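Local atomic coordinates of methyltransferase small domain-containing protein (Thermoplasma acidophilum, PDB entry 1NE2), a protein that is of unknown function but has the Rossmann-like fold of the AdoMet-dependent methyltransferases and so probably transfers methyl groups. Residues N8-E11 with I12-K16; A148-R151 with D152-R156. All coordinates share one frame; numbering follows the deposited sequence.

Contact 1 (N8-E11 with I12-K16); sequences NDLE and IRLQK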
ATOM      1  N   ASN B   8       6.035  22.322  11.379  1.00 27.08           N
ATOM      2  CA  ASN B   8       5.108  22.851  12.371  1.00 27.84           C
ATOM      3  C   ASN B   8       3.660  22.622  11.962  1.00 24.89           C
ATOM      4  O   ASN B   8       2.816  22.323  12.806  1.00 22.99           O
ATOM      5  CB  ASN B   8       5.348  24.345  12.597  1.00 34.31           C
ATOM      6  CG  ASN B   8       6.581  24.614  13.435  1.00 40.09           C
ATOM      7  OD1 ASN B   8       6.712  24.100  14.547  1.00 42.97           O
ATOM      8  ND2 ASN B   8       7.491  25.425  12.907  1.00 42.56           N
ATOM      9  N   ASP B   9       3.378  22.753  10.670  1.00 20.62           N
ATOM     10  CA  ASP B   9       2.022  22.553  10.168  1.00 21.73           C
ATOM     11  C   ASP B   9       1.590  21.096  10.331  1.00 20.32           C
ATOM     12  O   ASP B   9       0.429  20.816  10.626  1.00 20.03           O
ATOM     13  CB  ASP B   9       1.921  22.966   8.696  1.00 26.22           C
ATOM     14  CG  ASP B   9       2.178  24.451   8.484  1.00 32.76           C
ATOM     15  OD1 ASP B   9       1.951  25.237   9.430  1.00 32.85           O
ATOM     16  OD2 ASP B   9       2.593  24.835   7.367  1.00 31.51           O
ATOM     17  N   LEU B  10       2.525  20.169  10.131  1.00 16.43           N
ATOM     18  CA  LEU B  10       2.226  18.750  10.289  1.00 17.79           C
ATOM     19  C   LEU B  10       2.067  18.449  11.773  1.00 17.36           C
ATOM     20  O   LEU B  10       1.132  17.764  12.188  1.00 17.17           O
ATOM     21  CB  LEU B  10       3.363  17.886   9.724  1.00 15.98           C
ATOM     22  CG  LEU B  10       3.243  16.374   9.952  1.00 17.36           C
ATOM     23  CD1 LEU B  10       2.003  15.825   9.251  1.00 18.42           C
ATOM     24  CD2 LEU B  10       4.495  15.678   9.427  1.00 15.20           C
ATOM     25  N   GLU B  11       2.991  18.976  12.570  1.00 17.07           N
ATOM     26  CA  GLU B  11       2.962  18.758  14.007  1.00 18.08           C
ATOM     27  C   GLU B  11       1.614  19.097  14.634  1.00 18.53           C
ATOM     28  O   GLU B  11       1.103  18.332  15.452  1.00 16.73           O
ATOM     29  CB  GLU B  11       4.071  19.564  14.692  1.00 17.85           C
ATOM     30  CG  GLU B  11       4.354  19.090  16.112  1.00 20.28           C
ATOM     31  CD  GLU B  11       5.376  19.949  16.842  1.00 23.13           C
ATOM     32  OE1 GLU B  11       6.352  20.396  16.205  1.00 22.57           O
ATOM     33  OE2 GLU B  11       5.203  20.166  18.060  1.00 21.22           O
ATOM     34  N   ILE B  12       1.021  20.229  14.253  1.00 17.05           N
ATOM     35  CA  ILE B  12      -0.260  20.599  14.839  1.00 20.91           C
ATOM     36  C   ILE B  12      -1.377  19.653  14.426  1.00 22.24           C
ATOM     37  O   ILE B  12      -2.346  19.480  15.160  1.00 22.00           O
ATOM     38  CB  ILE B  12      -0.655  22.064  14.512  1.00 24.25           C
ATOM     39  CG1 ILE B  12      -0.654  22.299  13.006  1.00 26.66           C
ATOM     40  CG2 ILE B  12       0.303  23.017  15.208  1.00 23.85           C
ATOM     41  CD1 ILE B  12      -1.079  23.697  12.616  1.00 31.31           C
ATOM     42  N   ARG B  13      -1.249  19.027  13.257  1.00 20.14           N
ATOM     43  CA  ARG B  13      -2.268  18.076  12.836  1.00 20.15           C
ATOM     44  C   ARG B  13      -2.089  16.785  13.633  1.00 19.07           C
ATOM     45  O   ARG B  13      -3.061  16.118  13.984  1.00 22.79           O
ATOM     46  CB  ARG B  13      -2.174  17.807  11.327  1.00 19.69           C
ATOM     47  CG  ARG B  13      -2.590  18.998  10.461  1.00 23.40           C
ATOM     48  CD  ARG B  13      -4.069  19.343  10.665  1.00 30.54           C
ATOM     49  NE  ARG B  13      -4.964  18.326  10.116  1.00 34.81           N
ATOM     50  CZ  ARG B  13      -5.343  18.265   8.840  1.00 32.96           C
ATOM     51  NH1 ARG B  13      -4.910  19.164   7.968  1.00 34.54           N
ATOM     52  NH2 ARG B  13      -6.154  17.297   8.437  1.00 36.73           N
ATOM     53  N   LEU B  14      -0.842  16.432  13.935  1.00 17.47           N
ATOM     54  CA  LEU B  14      -0.579  15.231  14.714  1.00 16.99           C
ATOM     55  C   LEU B  14      -1.022  15.413  16.170  1.00 18.76           C
ATOM     56  O   LEU B  14      -1.438  14.456  16.822  1.00 21.66           O
ATOM     57  CB  LEU B  14       0.913  14.875  14.673  1.00 18.51           C
ATOM     58  CG  LEU B  14       1.490  14.462  13.315  1.00 17.47           C
ATOM     59  CD1 LEU B  14       2.980  14.115  13.455  1.00 17.76           C
ATOM     60  CD2 LEU B  14       0.711  13.263  12.787  1.00 18.09           C
ATOM     61  N   GLN B  15      -0.947  16.638  16.675  1.00 18.08           N
ATOM     62  CA  GLN B  15      -1.334  16.890  18.059  1.00 22.15           C
ATOM     63  C   GLN B  15      -2.831  16.690  18.283  1.00 28.15           C
ATOM     64  O   GLN B  15      -3.276  16.500  19.414  1.00 26.86           O
ATOM     65  CB  GLN B  15      -0.889  18.300  18.467  1.00 20.63           C
ATOM     66  CG  GLN B  15       0.638  18.430  18.510  1.00 19.64           C
ATOM     67  CD  GLN B  15       1.121  19.866  18.508  1.00 21.32           C
ATOM     68  OE1 GLN B  15       0.480  20.747  17.937  1.00 20.21           O
ATOM     69  NE2 GLN B  15       2.274  20.104  19.127  1.00 21.96           N
ATOM     70  N   LYS B  16      -3.605  16.707  17.204  1.00 35.38           N
ATOM     71  CA  LYS B  16      -5.047  16.511  17.306  1.00 41.70           C
ATOM     72  C   LYS B  16      -5.385  15.039  17.553  1.00 45.38           C
ATOM     73  O   LYS B  16      -6.448  14.717  18.086  1.00 47.42           O
ATOM     74  CB  LYS B  16      -5.737  16.996  16.032  1.00 43.43           C
ATOM     75  CG  LYS B  16      -5.491  18.461  15.725  1.00 46.26           C
ATOM     76  CD  LYS B  16      -6.160  18.870  14.427  1.00 50.99           C
ATOM     77  CE  LYS B  16      -5.827  20.309  14.066  1.00 54.08           C
ATOM     78  NZ  LYS B  16      -6.417  20.700  12.754  1.00 58.17           N
TER
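Leu10 and Leu14 meet one turn apart on the amphipathic N-terminal helix 6-14, which lies against helices 34-46 and 64-71 of a Rossmann-like methyltransferase fold. Three i to i+4 backbone bonds carry the helix through this region: Ile12 N to Asn8 O, Leu14 N to Leu10 O at 3.0 Å, and Gln15 N to Glu11 O at 2.9 Å. Leu10 O also receives a weak, bent bond from Arg13 N, with an N-H...O angle of 125°, and so takes two donors.

Apolar contacts lie on the inner face. CG of Leu10 approaches CD1 of Leu14 at 4.2 Å, the two buried side chains crossing at a slant; both rest on Leu71, with Ile42 beside Leu10 and Ile64 beside Leu14. On an exposed side, CG1 of Ile12 is wedged between its own backbone N and carbonyl carbon (chi1 55°), which presses it to 3.0 Å from Asp9 O.

Among polar side chains, Glu11 reaches Gln15 without a hydrogen bond, because the N-H of Gln15 NE2 is badly directed toward Glu11 OE2. The carboxylate and amide planes stand 77° apart. The carboxylate is instead held through OE1 by a salt bridge to Lys7. With CG anti to its own carbonyl carbon, the extended Gln15 side chain runs back toward Glu11, its CG lying 3.1 Å from Glu11 O, while NE2 ends 3.1 Å from Glu11 OE2.

Contact 2 (A148-R151 with D152-R156); sequences AKAR and DFLRR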
ATOM      1  N   ALA B 148      19.025   4.249  20.871  1.00 25.22           N
ATOM      2  CA  ALA B 148      20.372   4.259  20.311  1.00 26.75           C
ATOM      3  C   ALA B 148      21.204   3.065  20.772  1.00 28.38           C
ATOM      4  O   ALA B 148      22.298   2.832  20.256  1.00 28.96           O
ATOM      5  CB  ALA B 148      21.076   5.553  20.679  1.00 28.32           C
ATOM      6  N   LYS B 149      20.694   2.310  21.739  1.00 32.09           N
ATOM      7  CA  LYS B 149      21.423   1.146  22.232  1.00 36.21           C
ATOM      8  C   LYS B 149      21.477   0.031  21.191  1.00 37.19           C
ATOM      9  O   LYS B 149      22.332  -0.850  21.262  1.00 36.51           O
ATOM     10  CB  LYS B 149      20.789   0.610  23.518  1.00 38.32           C
ATOM     11  CG  LYS B 149      20.909   1.540  24.716  1.00 45.98           C
ATOM     12  CD  LYS B 149      20.631   0.802  26.022  1.00 51.74           C
ATOM     13  CE  LYS B 149      19.264   0.134  26.014  1.00 54.75           C
ATOM     14  NZ  LYS B 149      19.012  -0.650  27.256  1.00 58.53           N
ATOM     15  N   ALA B 150      20.561   0.064  20.229  1.00 38.15           N
ATOM     16  CA  ALA B 150      20.528  -0.951  19.180  1.00 38.45           C
ATOM     17  C   ALA B 150      21.275  -0.459  17.941  1.00 38.23           C
ATOM     18  O   ALA B 150      21.309  -1.133  16.911  1.00 36.09           O
ATOM     19  CB  ALA B 150      19.085  -1.282  18.822  1.00 38.09           C
ATOM     20  N   ARG B 151      21.883   0.717  18.064  1.00 37.74           N
ATOM     21  CA  ARG B 151      22.616   1.359  16.976  1.00 37.44           C
ATOM     22  C   ARG B 151      23.617   0.465  16.241  1.00 37.02           C
ATOM     23  O   ARG B 151      23.565   0.339  15.016  1.00 33.48           O
ATOM     24  CB  ARG B 151      23.337   2.594  17.518  1.00 41.34           C
ATOM     25  CG  ARG B 151      23.734   3.598  16.463  1.00 46.13           C
ATOM     26  CD  ARG B 151      24.289   4.860  17.101  1.00 49.92           C
ATOM     27  NE  ARG B 151      24.404   5.944  16.132  1.00 56.62           N
ATOM     28  CZ  ARG B 151      24.852   7.161  16.419  1.00 59.21           C
ATOM     29  NH1 ARG B 151      25.235   7.456  17.655  1.00 62.17           N
ATOM     30  NH2 ARG B 151      24.908   8.089  15.472  1.00 60.59           N
ATOM     31  N   ASP B 152      24.535  -0.143  16.986  1.00 35.51           N
ATOM     32  CA  ASP B 152      25.548  -1.002  16.382  1.00 35.97           C
ATOM     33  C   ASP B 152      24.928  -2.177  15.637  1.00 33.13           C
ATOM     34  O   ASP B 152      25.272  -2.444  14.483  1.00 34.09           O
ATOM     35  CB  ASP B 152      26.511  -1.521  17.452  1.00 39.26           C
ATOM     36  CG  ASP B 152      27.273  -0.405  18.143  1.00 44.44           C
ATOM     37  OD1 ASP B 152      27.922   0.399  17.441  1.00 45.35           O
ATOM     38  OD2 ASP B 152      27.226  -0.335  19.389  1.00 48.55           O
ATOM     39  N   PHE B 153      24.016  -2.876  16.302  1.00 30.17           N
ATOM     40  CA  PHE B 153      23.344  -4.021  15.705  1.00 31.00           C
ATOM     41  C   PHE B 153      22.579  -3.614  14.447  1.00 29.30           C
ATOM     42  O   PHE B 153      22.685  -4.263  13.409  1.00 27.48           O
ATOM     43  CB  PHE B 153      22.371  -4.645  16.707  1.00 33.68           C
ATOM     44  CG  PHE B 153      21.545  -5.768  16.137  1.00 37.53           C
ATOM     45  CD1 PHE B 153      22.145  -6.956  15.733  1.00 39.46           C
ATOM     46  CD2 PHE B 153      20.166  -5.636  16.009  1.00 39.67           C
ATOM     47  CE1 PHE B 153      21.382  -8.000  15.210  1.00 40.89           C
ATOM     48  CE2 PHE B 153      19.393  -6.671  15.487  1.00 40.34           C
ATOM     49  CZ  PHE B 153      20.002  -7.856  15.087  1.00 40.67           C
ATOM     50  N   LEU B 154      21.807  -2.538  14.545  1.00 28.81           N
ATOM     51  CA  LEU B 154      21.024  -2.076  13.405  1.00 27.39           C
ATOM     52  C   LEU B 154      21.880  -1.653  12.220  1.00 24.66           C
ATOM     53  O   LEU B 154      21.590  -2.024  11.086  1.00 27.15           O
ATOM     54  CB  LEU B 154      20.099  -0.932  13.829  1.00 26.83           C
ATOM     55  CG  LEU B 154      18.963  -1.359  14.761  1.00 28.35           C
ATOM     56  CD1 LEU B 154      18.116  -0.149  15.116  1.00 30.77           C
ATOM     57  CD2 LEU B 154      18.106  -2.428  14.084  1.00 29.32           C
ATOM     58  N   ARG B 155      22.933  -0.882  12.473  1.00 23.70           N
ATOM     59  CA  ARG B 155      23.806  -0.443  11.395  1.00 26.19           C
ATOM     60  C   ARG B 155      24.390  -1.655  10.676  1.00 26.84           C
ATOM     61  O   ARG B 155      24.418  -1.710   9.444  1.00 25.97           O
ATOM     62  CB  ARG B 155      24.932   0.430  11.946  1.00 27.81           C
ATOM     63  CG  ARG B 155      25.908   0.923  10.892  1.00 32.37           C
ATOM     64  CD  ARG B 155      26.975   1.805  11.515  1.00 37.13           C
ATOM     65  NE  ARG B 155      27.601   1.157  12.663  1.00 45.19           N
ATOM     66  CZ  ARG B 155      27.542   1.612  13.911  1.00 44.58           C
ATOM     67  NH1 ARG B 155      26.885   2.730  14.189  1.00 42.29           N
ATOM     68  NH2 ARG B 155      28.142   0.943  14.887  1.00 46.56           N
ATOM     69  N   ARG B 156      24.838  -2.638  11.451  1.00 27.81           N
ATOM     70  CA  ARG B 156      25.420  -3.848  10.881  1.00 29.02           C
ATOM     71  C   ARG B 156      24.402  -4.540   9.979  1.00 27.67           C
ATOM     72  O   ARG B 156      24.679  -4.819   8.812  1.00 26.07           O
ATOM     73  CB  ARG B 156      25.839  -4.812  11.994  1.00 29.89           C
ATOM     74  CG  ARG B 156      26.653  -6.007  11.518  1.00 33.65           C
ATOM     75  CD  ARG B 156      26.752  -7.065  12.607  1.00 35.22           C
ATOM     76  NE  ARG B 156      25.533  -7.868  12.693  1.00 35.33           N
ATOM     77  CZ  ARG B 156      25.268  -8.727  13.671  1.00 36.17           C
ATOM     78  NH1 ARG B 156      26.135  -8.900  14.661  1.00 37.26           N
ATOM     79  NH2 ARG B 156      24.141  -9.425  13.654  1.00 35.30           N
TER
HETATM   80  O   HOH W   1      24.566   0.207  19.867  1.00 37.51           O
HETATM   81  O   HOH W   2      23.497  -2.576  19.101  1.00 39.27           O
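Ala150 meets Leu154, and Arg151 meets Arg155, one turn apart where the short 3-10 segment 148-150 runs into helix 151-161 after strand 142-147 of the central sheet, a strand-turn-helix connection in a Rossmann-like fold. Ala148 starts the turn: its carbonyl O accepts the backbone N of Arg151 at 3.1 Å, while its backbone pairs with Glu189 on strand 187-197.

Lys149 contributes its carbonyl O, which reaches the start of the helix through two waters. One water links it to Phe153 N; the other accepts from Asp152 N at 2.9 Å and makes weak bonds to Lys149 O and Asp152 OD2. The waters thus occupy first-turn N-H groups that have no i-4 carbonyl within the helix.

Ala150 O receives Leu154 N in a nearly straight bond of 2.8 Å. Its methyl CB sits 4.0 Å from CD1 of Leu154, and both side chains pack on Phe120.

Arg151 O takes Arg155 N at 2.9 Å and also lies above one face of the Arg155 guanidinium, near its rim. The extended Arg151 side chain crosses that of Arg155, their guanidinium planes 49° apart and NE of Arg151 4.5 Å from NH1 of Arg155. Glu167 OE2 forms salt bridges with both of these nitrogens and so draws the two guanidinium groups together round one carboxylate, while Glu189 binds NH1 of Arg151. A bend at chi3 (51°) turns the Arg155 guanidinium back toward Asp152, where its NH2 makes a salt bridge of 2.6 Å with the anti lone pair of Asp152 OD1, the oxygen lying 19° out of the guanidinium plane.

How the contacts relate
Both contacts are local, each between neighbouring residues of one continuous stretch, and they come in series along the chain: contact 1 near the N-terminus, contact 2 after strand 142-147. Their centres are 30 Å apart and their nearest atoms about 20 Å, on opposite sides of the chain's centre, so they do not touch. Contact 1 belongs to helix 6-14, which precedes strand 54-58, the first in sequence of the mixed seven-stranded sheet. Contact 2 opens helix 151-161, which leads from strand 142-147 to the outermost strand 162-173, and leans on strand 187-197 and helix 126-138. Together they mark two distant helical borders of one Rossmann-like domain.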